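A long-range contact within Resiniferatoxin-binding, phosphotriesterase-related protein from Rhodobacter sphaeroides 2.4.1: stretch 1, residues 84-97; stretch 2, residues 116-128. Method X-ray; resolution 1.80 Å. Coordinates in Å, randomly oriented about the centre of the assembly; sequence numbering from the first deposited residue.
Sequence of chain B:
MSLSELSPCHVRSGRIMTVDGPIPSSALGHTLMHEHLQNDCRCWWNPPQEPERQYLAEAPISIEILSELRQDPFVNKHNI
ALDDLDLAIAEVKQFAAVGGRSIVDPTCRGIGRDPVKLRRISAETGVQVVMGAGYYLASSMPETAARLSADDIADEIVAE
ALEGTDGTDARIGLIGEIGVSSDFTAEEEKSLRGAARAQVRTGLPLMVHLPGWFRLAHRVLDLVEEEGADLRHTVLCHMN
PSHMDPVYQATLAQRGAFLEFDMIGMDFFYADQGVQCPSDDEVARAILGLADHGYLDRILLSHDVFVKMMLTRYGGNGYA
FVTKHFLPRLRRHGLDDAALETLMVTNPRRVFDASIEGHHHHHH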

# COMPACT_ATOMS: atom_id res chain seq x y z
N ASP B 84 -42.28 -9.23 -13.02
CA ASP B 84 -42.92 -10.54 -13.02
C ASP B 84 -43.02 -11.04 -11.59
O ASP B 84 -42.05 -11.53 -11.02
N LEU B 85 -44.22 -10.92 -11.02
CA LEU B 85 -44.45 -11.32 -9.64
C LEU B 85 -44.23 -12.80 -9.38
O LEU B 85 -43.70 -13.18 -8.33
N ASP B 86 -44.63 -13.65 -10.33
CA ASP B 86 -44.45 -15.08 -10.15
C ASP B 86 -42.98 -15.47 -10.10
O ASP B 86 -42.59 -16.36 -9.36
N LEU B 87 -42.16 -14.79 -10.90
CA LEU B 87 -40.73 -15.07 -10.93
C LEU B 87 -40.10 -14.59 -9.62
O LEU B 87 -39.23 -15.26 -9.05
N ALA B 88 -40.54 -13.43 -9.16
CA ALA B 88 -40.05 -12.86 -7.91
C ALA B 88 -40.28 -13.89 -6.80
O ALA B 88 -39.39 -14.19 -6.01
N ILE B 89 -41.49 -14.44 -6.77
CA ILE B 89 -41.84 -15.44 -5.77
C ILE B 89 -40.94 -16.67 -5.85
O ILE B 89 -40.50 -17.18 -4.82
N ALA B 90 -40.68 -17.15 -7.06
CA ALA B 90 -39.82 -18.32 -7.22
C ALA B 90 -38.38 -17.99 -6.81
O ALA B 90 -37.72 -18.79 -6.14
N GLU B 91 -37.91 -16.82 -7.22
CA GLU B 91 -36.55 -16.40 -6.91
C GLU B 91 -36.37 -16.20 -5.41
O GLU B 91 -35.31 -16.51 -4.86
N VAL B 92 -37.40 -15.69 -4.74
CA VAL B 92 -37.33 -15.47 -3.30
C VAL B 92 -37.37 -16.81 -2.55
O VAL B 92 -36.75 -16.96 -1.50
N LYS B 93 -38.09 -17.78 -3.10
CA LYS B 93 -38.16 -19.08 -2.45
C LYS B 93 -36.77 -19.71 -2.35
O LYS B 93 -36.53 -20.55 -1.49
N GLN B 94 -35.85 -19.30 -3.23
CA GLN B 94 -34.49 -19.84 -3.19
C GLN B 94 -33.79 -19.37 -1.92
O GLN B 94 -33.03 -20.12 -1.30
N PHE B 95 -34.05 -18.12 -1.54
CA PHE B 95 -33.46 -17.54 -0.34
C PHE B 95 -34.01 -18.28 0.87
O PHE B 95 -33.26 -18.69 1.75
N ALA B 96 -35.33 -18.46 0.90
CA ALA B 96 -35.97 -19.17 2.00
C ALA B 96 -35.44 -20.60 2.03
O ALA B 96 -35.25 -21.18 3.10
N ALA B 97 -35.18 -21.15 0.85
CA ALA B 97 -34.67 -22.51 0.74
C ALA B 97 -33.34 -22.71 1.48
O ALA B 97 -33.03 -23.83 1.89
N VAL B 116 -49.24 -4.15 -2.19
CA VAL B 116 -50.09 -5.26 -2.57
C VAL B 116 -49.24 -6.43 -3.05
O VAL B 116 -49.42 -7.57 -2.61
N LYS B 117 -48.30 -6.14 -3.94
CA LYS B 117 -47.40 -7.15 -4.48
C LYS B 117 -46.55 -7.77 -3.38
O LYS B 117 -46.43 -9.00 -3.30
N LEU B 118 -45.96 -6.93 -2.54
CA LEU B 118 -45.13 -7.40 -1.44
C LEU B 118 -45.88 -8.41 -0.57
O LEU B 118 -45.32 -9.44 -0.17
N ARG B 119 -47.14 -8.13 -0.26
CA ARG B 119 -47.93 -9.03 0.56
C ARG B 119 -48.16 -10.38 -0.12
O ARG B 119 -48.14 -11.43 0.53
N ARG B 120 -48.36 -10.36 -1.43
CA ARG B 120 -48.56 -11.62 -2.14
C ARG B 120 -47.26 -12.41 -2.09
O ARG B 120 -47.26 -13.63 -1.91
N ILE B 121 -46.14 -11.70 -2.23
CA ILE B 121 -44.84 -12.36 -2.19
C ILE B 121 -44.58 -12.97 -0.81
O ILE B 121 -44.17 -14.12 -0.70
N SER B 122 -44.83 -12.19 0.24
CA SER B 122 -44.62 -12.69 1.60
C SER B 122 -45.58 -13.85 1.87
O SER B 122 -45.21 -14.83 2.51
N ALA B 123 -46.81 -13.73 1.39
CA ALA B 123 -47.80 -14.77 1.60
C ALA B 123 -47.41 -16.09 0.93
O ALA B 123 -47.48 -17.15 1.56
N GLU B 124 -46.99 -16.03 -0.33
CA GLU B 124 -46.63 -17.25 -1.06
C GLU B 124 -45.24 -17.82 -0.78
O GLU B 124 -45.00 -18.99 -1.04
N THR B 125 -44.33 -17.00 -0.26
CA THR B 125 -42.98 -17.48 0.01
C THR B 125 -42.75 -17.80 1.48
O THR B 125 -41.88 -18.61 1.81
N GLY B 126 -43.53 -17.18 2.36
CA GLY B 126 -43.37 -17.41 3.78
C GLY B 126 -42.25 -16.56 4.33
O GLY B 126 -41.90 -16.66 5.51
N VAL B 127 -41.68 -15.72 3.48
CA VAL B 127 -40.59 -14.83 3.87
C VAL B 127 -41.18 -13.49 4.30
O VAL B 127 -42.02 -12.92 3.61
N GLN B 128 -40.73 -12.99 5.45
CA GLN B 128 -41.21 -11.72 5.98
C GLN B 128 -40.62 -10.56 5.19
O GLN B 128 -39.42 -10.53 4.92

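The centre of this contact is an exchange of two isoleucines between helices that cross at -45°, with axes 9.5 Å apart at closest approach. I121 (chi1 m, chi2 t) sits as a knob among L85, A88, I89 and V92. Its CD1 lies 3.5 Å from L85 CD1 and 4.2 Å from A88 CB. I89 (m, t) returns the knob, sitting among R120, I121, E124 and T125. The CA-to-CB bond of I89 points sideways, but the end of its side chain comes nearer the second helix.

L85 (t, p) points toward the other stretch and also meets K117, CD1 to CB at 3.9 Å. Further along, V92 (t) points in. Its CG1 is 3.9 Å from both T125 CG2 and V127 CG2. A96 CB closes this end against V127 CG2 at 3.6 Å. T125 (p) turns its methyl to the first helix, while its OG1 donates to I121 O and accepts from V127 N.

The polar edge is built around R120, whose chi1 to chi3 are all t. L85 CG covers one face of its guanidinium. D86 OD1 approaches at the edge and forms a salt bridge with R120 NH2 at 2.8 Å. R120 NE also pairs with E124 OE2 at 2.8 Å, a salt bridge within the second helix. No hydrogen bond between uncharged groups joins the stretches.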

# COMPACT_ATOMS: atom_id res chain seq x y z
CB ASP B 84 -42.15 -11.55 -13.86
CG ASP B 84 -42.93 -12.84 -14.08
OD1 ASP B 84 -43.32 -13.48 -13.08
OD2 ASP B 84 -43.17 -13.20 -15.25
CB LEU B 85 -45.87 -10.92 -9.23
CG LEU B 85 -46.14 -10.74 -7.74
CD1 LEU B 85 -45.10 -9.82 -7.12
CD2 LEU B 85 -47.53 -10.17 -7.55
CB ASP B 86 -45.18 -15.85 -11.25
CG ASP B 86 -46.68 -15.81 -11.09
OD1 ASP B 86 -47.18 -16.41 -10.12
OD2 ASP B 86 -47.36 -15.17 -11.92
CB LEU B 87 -40.07 -14.35 -12.12
CG LEU B 87 -38.55 -14.51 -12.25
CD1 LEU B 87 -38.18 -15.98 -12.34
CD2 LEU B 87 -38.06 -13.77 -13.49
CB ALA B 88 -40.78 -11.57 -7.58
CB ILE B 89 -43.32 -15.87 -5.91
CG1 ILE B 89 -44.23 -14.73 -5.45
CG2 ILE B 89 -43.58 -17.14 -5.10
CD1 ILE B 89 -45.69 -14.93 -5.79
CB ALA B 90 -39.85 -18.81 -8.67
CB GLU B 91 -36.23 -15.11 -7.66
CG GLU B 91 -36.09 -15.27 -9.18
CD GLU B 91 -34.75 -15.87 -9.59
OE1 GLU B 91 -33.74 -15.63 -8.90
OE2 GLU B 91 -34.70 -16.57 -10.63
CB VAL B 92 -38.49 -14.56 -2.81
CG1 VAL B 92 -38.57 -14.55 -1.29
CG2 VAL B 92 -38.27 -13.14 -3.33
CB LYS B 93 -39.10 -20.01 -3.21
CG LYS B 93 -40.58 -19.67 -3.02
CD LYS B 93 -41.45 -20.68 -3.75
CE LYS B 93 -42.93 -20.35 -3.59
NZ LYS B 93 -43.80 -21.33 -4.31
CB GLN B 94 -33.69 -19.36 -4.40
CG GLN B 94 -34.08 -20.01 -5.71
CD GLN B 94 -33.24 -19.49 -6.85
OE1 GLN B 94 -32.01 -19.38 -6.73
NE2 GLN B 94 -33.88 -19.17 -7.97
CB PHE B 95 -33.83 -16.05 -0.25
CG PHE B 95 -33.38 -15.37 1.01
CD1 PHE B 95 -32.05 -15.44 1.43
CD2 PHE B 95 -34.28 -14.62 1.76
CE1 PHE B 95 -31.63 -14.77 2.57
CE2 PHE B 95 -33.86 -13.94 2.91
CZ PHE B 95 -32.53 -14.01 3.31
CB ALA B 96 -37.48 -19.17 1.80
CB ALA B 97 -34.52 -22.90 -0.73
CB VAL B 116 -51.06 -4.86 -3.70
CG1 VAL B 116 -51.94 -6.04 -4.07
CG2 VAL B 116 -51.91 -3.68 -3.27
CB LYS B 117 -46.49 -6.54 -5.54
CG LYS B 117 -47.20 -5.95 -6.76
CD LYS B 117 -46.16 -5.51 -7.80
CE LYS B 117 -46.77 -4.77 -8.98
NZ LYS B 117 -47.64 -5.64 -9.82
CB LEU B 118 -44.65 -6.23 -0.57
CG LEU B 118 -43.70 -5.21 -1.21
CD1 LEU B 118 -43.16 -4.27 -0.15
CD2 LEU B 118 -42.55 -5.95 -1.89
CB ARG B 119 -49.27 -8.38 0.92
CG ARG B 119 -49.16 -7.39 2.08
CD ARG B 119 -50.46 -6.64 2.34
NE ARG B 119 -50.43 -5.98 3.64
CZ ARG B 119 -51.40 -5.21 4.12
NH1 ARG B 119 -52.50 -4.99 3.41
NH2 ARG B 119 -51.29 -4.66 5.33
CB ARG B 120 -48.97 -11.36 -3.60
CG ARG B 120 -49.07 -12.64 -4.42
CD ARG B 120 -49.41 -12.35 -5.87
NE ARG B 120 -49.11 -13.51 -6.71
CZ ARG B 120 -49.14 -13.50 -8.04
NH1 ARG B 120 -49.47 -12.40 -8.70
NH2 ARG B 120 -48.83 -14.60 -8.72
CB ILE B 121 -43.71 -11.37 -2.54
CG1 ILE B 121 -43.91 -10.85 -3.96
CG2 ILE B 121 -42.36 -12.05 -2.39
CD1 ILE B 121 -42.91 -9.81 -4.39
CB SER B 122 -44.85 -11.58 2.63
OG SER B 122 -46.21 -11.18 2.67
CB ALA B 123 -49.17 -14.31 1.09
CB GLU B 124 -46.78 -17.02 -2.56
CG GLU B 124 -48.22 -16.79 -3.01
CD GLU B 124 -48.33 -16.63 -4.51
OE1 GLU B 124 -47.72 -17.43 -5.23
OE2 GLU B 124 -49.04 -15.70 -4.96
CB THR B 125 -41.92 -16.45 -0.40
OG1 THR B 125 -42.05 -15.29 0.43
CG2 THR B 125 -42.10 -16.06 -1.86
CB VAL B 127 -39.61 -14.62 2.69
CG1 VAL B 127 -38.60 -13.53 3.03
CG2 VAL B 127 -38.89 -15.93 2.38
CB GLN B 128 -40.83 -11.60 7.46
CG GLN B 128 -41.26 -12.82 8.27
CD GLN B 128 -40.67 -12.84 9.67
OE1 GLN B 128 -39.47 -12.63 9.85
NE2 GLN B 128 -41.50 -13.12 10.66